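Local coordinates for protein nitrite oxidoreductase subunit A (Kuenenia stuttgartiensis, PDB 7B04) that serves as a molybdopterin-oxidoreductase-family subunit that carries a molybdenum atom, two molybdopterin guanylate ligands and an iron/sulfur cluster, at residues Leu828-Asn832 and Glu842-Val846. Numbering follows the deposited sequence.
Sequences LQAYN and ENFIV
Ala-830 meets Ile-845 at one end of this pairing of two loop segments, a worked example of how an aromatic edge and one backbone hydrogen bond can join irregular chain. The side chains meet as an apolar pair, with Ala-830 CB 4.1 Å from Ile-845 CD1, and the CG1-CD1 branch of the isoleucine rests still closer to the Ala-830 carbonyl oxygen.

Tyr-831 carries the centre. With its CG anti to the backbone N (chi1 -162°), the ring runs out alongside Asn-843 and presents an edge to the face of Phe-844. This is a T-shaped pair, the planes standing at 69°. Tyr-831 CE1 sits 3.3 Å above the middle of the phenylalanine ring. The hydroxyl passes close to the amide of Asn-843, but its hydrogen bond is to the carbonyl oxygen of Leu-392, while Asn-843 ND2 is hydrogen-bonded to the carbonyl oxygen of Tyr-867.

At Asn-832 the backbone takes over. Its N donates to the carbonyl oxygen of Asn-843 (N to O 3.1 Å), with an N-H...O angle of 159°. Arg-540 NH2 is a second donor to that oxygen, so two bonds grip it.

The chain between the segments contains helix 835-840, so the contact closes the base of a short helical excursion, its centre about 24 Å from the centre of the chain. Segment 842-846 leads directly into strand 847-848. Helix 544-548 meets both Ala-830 and Ile-845, helix 535-541 supplies Arg-540, and helix 481-488 packs on Tyr-831 and Phe-844.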
# COMPACT_ATOMS: atom_id res chain seq x y z
N LEU B 828 -11.83 33.88 -12.23
CA LEU B 828 -10.60 33.20 -11.79
C LEU B 828 -9.60 34.32 -11.54
O LEU B 828 -9.42 35.10 -12.44
CB LEU B 828 -10.13 32.32 -12.95
CG LEU B 828 -11.09 31.20 -13.35
CD1 LEU B 828 -10.58 30.49 -14.58
CD2 LEU B 828 -11.28 30.22 -12.22
N GLN B 829 -8.91 34.32 -10.41
CA GLN B 829 -8.01 35.46 -10.11
C GLN B 829 -6.53 35.08 -10.15
O GLN B 829 -6.15 34.13 -9.52
CB GLN B 829 -8.39 36.07 -8.77
CG GLN B 829 -9.89 36.21 -8.56
CD GLN B 829 -10.27 37.40 -7.73
OE1 GLN B 829 -11.37 37.92 -7.83
NE2 GLN B 829 -9.35 37.86 -6.91
N ALA B 830 -5.76 35.86 -10.89
CA ALA B 830 -4.29 35.74 -10.95
C ALA B 830 -3.67 36.82 -10.07
O ALA B 830 -2.45 36.90 -10.05
CB ALA B 830 -3.83 35.83 -12.37
N TYR B 831 -4.50 37.65 -9.45
CA TYR B 831 -4.07 38.81 -8.63
C TYR B 831 -4.95 38.91 -7.38
O TYR B 831 -6.11 38.58 -7.49
CB TYR B 831 -4.25 40.09 -9.44
CG TYR B 831 -3.47 41.26 -8.89
CD1 TYR B 831 -2.09 41.28 -8.97
CD2 TYR B 831 -4.10 42.31 -8.27
CE1 TYR B 831 -1.36 42.32 -8.45
CE2 TYR B 831 -3.38 43.36 -7.73
CZ TYR B 831 -2.00 43.36 -7.83
OH TYR B 831 -1.27 44.37 -7.30
N ASN B 832 -4.38 39.32 -6.25
CA ASN B 832 -5.17 39.49 -5.00
C ASN B 832 -4.85 40.88 -4.42
O ASN B 832 -3.70 41.11 -4.09
CB ASN B 832 -4.98 38.30 -4.05
CG ASN B 832 -5.72 37.05 -4.47
OD1 ASN B 832 -5.20 36.21 -5.19
ND2 ASN B 832 -6.94 36.89 -4.01
N GLU B 842 2.76 39.43 -1.99
CA GLU B 842 2.26 38.30 -2.76
C GLU B 842 0.98 38.66 -3.50
O GLU B 842 0.16 37.79 -3.80
CB GLU B 842 2.04 37.10 -1.85
CG GLU B 842 3.17 36.07 -1.86
CD GLU B 842 3.20 35.24 -0.59
OE1 GLU B 842 3.38 35.83 0.50
OE2 GLU B 842 3.03 34.01 -0.67
N ASN B 843 0.78 39.95 -3.79
CA ASN B 843 -0.36 40.35 -4.62
C ASN B 843 -0.28 39.71 -6.00
O ASN B 843 -1.30 39.26 -6.54
CB ASN B 843 -0.43 41.87 -4.73
CG ASN B 843 0.87 42.49 -5.20
OD1 ASN B 843 1.83 41.79 -5.52
ND2 ASN B 843 0.91 43.82 -5.24
N PHE B 844 0.91 39.66 -6.58
CA PHE B 844 1.15 38.92 -7.81
C PHE B 844 1.50 37.47 -7.50
O PHE B 844 1.96 37.14 -6.40
CB PHE B 844 2.30 39.56 -8.60
CG PHE B 844 1.92 40.82 -9.31
CD1 PHE B 844 1.28 40.78 -10.54
CD2 PHE B 844 2.22 42.06 -8.76
CE1 PHE B 844 0.93 41.94 -11.20
CE2 PHE B 844 1.88 43.22 -9.41
CZ PHE B 844 1.23 43.16 -10.63
N ILE B 845 1.28 36.61 -8.48
CA ILE B 845 1.73 35.22 -8.39
C ILE B 845 3.24 35.24 -8.63
O ILE B 845 3.70 35.31 -9.77
CB ILE B 845 1.00 34.31 -9.37
CG1 ILE B 845 -0.49 34.26 -9.03
CG2 ILE B 845 1.59 32.90 -9.33
CD1 ILE B 845 -1.34 33.59 -10.08
N VAL B 846 4.01 35.19 -7.55
CA VAL B 846 5.46 35.31 -7.60
C VAL B 846 6.07 34.04 -7.01
O VAL B 846 5.45 33.35 -6.20
CB VAL B 846 5.93 36.57 -6.84
CG1 VAL B 846 5.70 36.42 -5.34
CG2 VAL B 846 7.40 36.88 -7.14